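Local coordinates for Endonuclease/exonuclease/phosphatase domain-containing protein (Enterococcus faecalis, PDB 3L1W) that is of unknown function but belongs to the endonuclease/exonuclease/phosphatase family, and may act as a 3'-5' RNA exonuclease, at residues 82-88 with 114-120. Numbering follows the deposited sequence.
With SO4 (sulfate ion), chain G; EDO (1,2-ethanediol), chain K.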
loop_
_atom_site.group_PDB
_atom_site.type_symbol
_atom_site.label_atom_id
_atom_site.label_comp_id
_atom_site.label_asym_id
_atom_site.label_seq_id
_atom_site.Cartn_x
_atom_site.Cartn_y
_atom_site.Cartn_z
ATOM N N LYS A 82 5.681 8.302 -17.043
ATOM C CA LYS A 82 6.731 8.304 -16.025
ATOM C C LYS A 82 8.079 7.843 -16.578
ATOM O O LYS A 82 9.129 8.393 -16.226
ATOM C CB LYS A 82 6.322 7.410 -14.847
ATOM C CG LYS A 82 5.077 7.912 -14.108
ATOM C CD LYS A 82 4.728 7.019 -12.937
ATOM C CE LYS A 82 3.520 7.560 -12.159
ATOM N NZ LYS A 82 3.067 6.590 -11.115
ATOM N N VAL A 83 8.057 6.813 -17.419
ATOM C CA VAL A 83 9.285 6.339 -18.060
ATOM C C VAL A 83 9.000 5.960 -19.495
ATOM O O VAL A 83 7.912 5.488 -19.816
ATOM C CB VAL A 83 9.890 5.109 -17.355
ATOM C CG1 VAL A 83 10.318 5.454 -15.925
ATOM C CG2 VAL A 83 8.908 3.942 -17.362
ATOM N N GLN A 84 9.983 6.157 -20.362
ATOM C CA GLN A 84 9.818 5.773 -21.753
ATOM C C GLN A 84 10.808 4.674 -22.100
ATOM O O GLN A 84 11.961 4.716 -21.673
ATOM C CB GLN A 84 10.013 6.980 -22.674
ATOM C CG GLN A 84 8.962 8.069 -22.482
ATOM C CD GLN A 84 9.232 8.946 -21.267
ATOM O OE1 GLN A 84 10.345 9.440 -21.078
ATOM N NE2 GLN A 84 8.208 9.150 -20.441
ATOM N N ALA A 85 10.353 3.684 -22.859
ATOM C CA ALA A 85 11.242 2.622 -23.299
ATOM C C ALA A 85 11.930 3.078 -24.570
ATOM O O ALA A 85 11.263 3.439 -25.544
ATOM C CB ALA A 85 10.475 1.339 -23.548
ATOM N N ILE A 86 13.258 3.071 -24.564
ATOM C CA ILE A 86 14.005 3.438 -25.768
ATOM C C ILE A 86 14.678 2.264 -26.473
ATOM O O ILE A 86 15.121 2.395 -27.616
ATOM C CB ILE A 86 15.018 4.572 -25.504
ATOM C CG1 ILE A 86 16.006 4.183 -24.409
ATOM C CG2 ILE A 86 14.279 5.849 -25.109
ATOM C CD1 ILE A 86 17.135 5.197 -24.235
ATOM N N ASP A 87 14.740 1.118 -25.801
ATOM C CA ASP A 87 15.239 -0.116 -26.407
ATOM C C ASP A 87 14.734 -1.284 -25.570
ATOM O O ASP A 87 14.479 -1.129 -24.369
ATOM C CB ASP A 87 16.771 -0.121 -26.434
ATOM C CG ASP A 87 17.350 -1.136 -27.417
ATOM O OD1 ASP A 87 16.583 -1.745 -28.195
ATOM O OD2 ASP A 87 18.596 -1.300 -27.420
ATOM N N THR A 88 14.563 -2.440 -26.198
ATOM C CA THR A 88 14.160 -3.639 -25.473
ATOM C C THR A 88 14.692 -4.887 -26.163
ATOM O O THR A 88 15.022 -4.868 -27.354
ATOM C CB THR A 88 12.630 -3.748 -25.362
ATOM O OG1 THR A 88 12.286 -4.860 -24.527
ATOM C CG2 THR A 88 12.010 -3.939 -26.737
ATOM N N TRP A 114 14.717 -7.574 -21.044
ATOM C CA TRP A 114 15.282 -6.317 -20.567
ATOM C C TRP A 114 14.727 -5.115 -21.332
ATOM O O TRP A 114 14.183 -5.249 -22.441
ATOM C CB TRP A 114 16.817 -6.362 -20.653
ATOM C CG TRP A 114 17.304 -6.543 -22.065
ATOM C CD1 TRP A 114 17.570 -7.722 -22.700
ATOM C CD2 TRP A 114 17.564 -5.506 -23.021
ATOM N NE1 TRP A 114 17.974 -7.483 -23.992
ATOM C CE2 TRP A 114 17.982 -6.131 -24.211
ATOM C CE3 TRP A 114 17.476 -4.111 -22.984
ATOM C CZ2 TRP A 114 18.318 -5.406 -25.356
ATOM C CZ3 TRP A 114 17.809 -3.395 -24.116
ATOM C CH2 TRP A 114 18.228 -4.041 -25.288
ATOM N N GLY A 115 14.857 -3.944 -20.721
ATOM C CA GLY A 115 14.482 -2.697 -21.363
ATOM C C GLY A 115 15.417 -1.581 -20.955
ATOM O O GLY A 115 15.876 -1.524 -19.805
ATOM N N LEU A 116 15.724 -0.707 -21.907
ATOM C CA LEU A 116 16.451 0.517 -21.617
ATOM C C LEU A 116 15.405 1.616 -21.562
ATOM O O LEU A 116 14.645 1.810 -22.517
ATOM C CB LEU A 116 17.487 0.800 -22.708
ATOM C CG LEU A 116 18.494 1.909 -22.392
ATOM C CD1 LEU A 116 19.406 1.493 -21.234
ATOM C CD2 LEU A 116 19.312 2.259 -23.631
ATOM N N PHE A 117 15.351 2.310 -20.430
ATOM C CA PHE A 117 14.295 3.277 -20.157
ATOM C C PHE A 117 14.883 4.647 -19.862
ATOM O O PHE A 117 16.071 4.776 -19.554
ATOM C CB PHE A 117 13.465 2.831 -18.946
ATOM C CG PHE A 117 12.593 1.629 -19.210
ATOM C CD1 PHE A 117 13.066 0.345 -18.982
ATOM C CD2 PHE A 117 11.299 1.790 -19.690
ATOM C CE1 PHE A 117 12.262 -0.762 -19.227
ATOM C CE2 PHE A 117 10.488 0.688 -19.935
ATOM C CZ PHE A 117 10.965 -0.581 -19.700
ATOM N N LYS A 118 14.051 5.673 -19.968
ATOM C CA LYS A 118 14.416 6.984 -19.450
ATOM C C LYS A 118 13.262 7.548 -18.662
ATOM O O LYS A 118 12.121 7.499 -19.117
ATOM C CB LYS A 118 14.735 7.959 -20.583
ATOM C CG LYS A 118 16.102 7.805 -21.199
ATOM C CD LYS A 118 16.358 8.976 -22.133
ATOM C CE LYS A 118 17.567 8.732 -23.003
ATOM N NZ LYS A 118 17.649 9.765 -24.054
ATOM N N GLU A 119 13.550 8.102 -17.488
ATOM C CA GLU A 119 12.530 8.830 -16.748
ATOM C C GLU A 119 12.173 10.111 -17.486
ATOM O O GLU A 119 13.037 10.755 -18.071
ATOM C CB GLU A 119 13.026 9.175 -15.344
ATOM C CG GLU A 119 13.177 7.979 -14.436
ATOM C CD GLU A 119 13.394 8.387 -12.988
ATOM O OE1 GLU A 119 12.413 8.811 -12.341
ATOM O OE2 GLU A 119 14.540 8.277 -12.505
ATOM N N THR A 120 10.899 10.486 -17.446
ATOM C CA THR A 120 10.434 11.687 -18.132
ATOM C C THR A 120 11.300 12.917 -17.831
ATOM O O THR A 120 11.647 13.688 -18.733
ATOM C CB THR A 120 8.973 11.980 -17.767
ATOM O OG1 THR A 120 8.171 10.846 -18.114
ATOM C CG2 THR A 120 8.467 13.202 -18.519
HETATM S S SO4 G . 6.324 6.836 -9.078
HETATM O O1 SO4 G . 5.184 5.916 -9.054
HETATM O O2 SO4 G . 5.944 8.007 -9.861
HETATM O O3 SO4 G . 6.655 7.240 -7.717
HETATM O O4 SO4 G . 7.473 6.190 -9.709
HETATM C C1 EDO K . 21.163 -9.358 -26.549
HETATM O O1 EDO K . 22.088 -8.292 -26.283
HETATM C C2 EDO K . 20.015 -9.274 -25.552
HETATM O O2 EDO K . 18.745 -9.241 -26.213
#
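A classic beta bulge interrupts the antiparallel pairing of 82-88 with 114-120, where Ile86 and Asp87 together face Leu116. Ile86 N bonds to Leu116 O at 2.8 Å, nearly along the C=O axis, whereas Asp87 N reaches the same oxygen only weakly, at 3.4 Å. With CG1 between its backbone N and carbonyl carbon (chi1 58°), Ile86 folds over the neighbouring strand, and its CD1 lies 3.7 Å from Leu116 CD2 and 3.8 Å from Lys118 CE. Within the chain, strand 83-92 is outermost in its sheet, which is one of the two mixed sheets of this DNase I-like fold. On the face turned to the other sheet, Ala85 CB sits 3.7 Å from Phe117 CE2, and Val83 CG2 meets the same ring; the rings of Phe117 and Tyr78 of strand 73-78 meet edge-to-face. At one end, in one of two conformers, Thr88 OG1 donates to Trp114 O (2.8 Å), while Asp87 OD2 lies at the indole edge, 3.5 Å from Trp114 CH2, its carboxylate steeply turned to the ring. At the other, Gln84, bent at chi2 (79°), sends NE2 to Thr120 OG1 (2.9 Å); NE2 also bonds to Glu80 O, and Thr120 OG1 to Gln81 O.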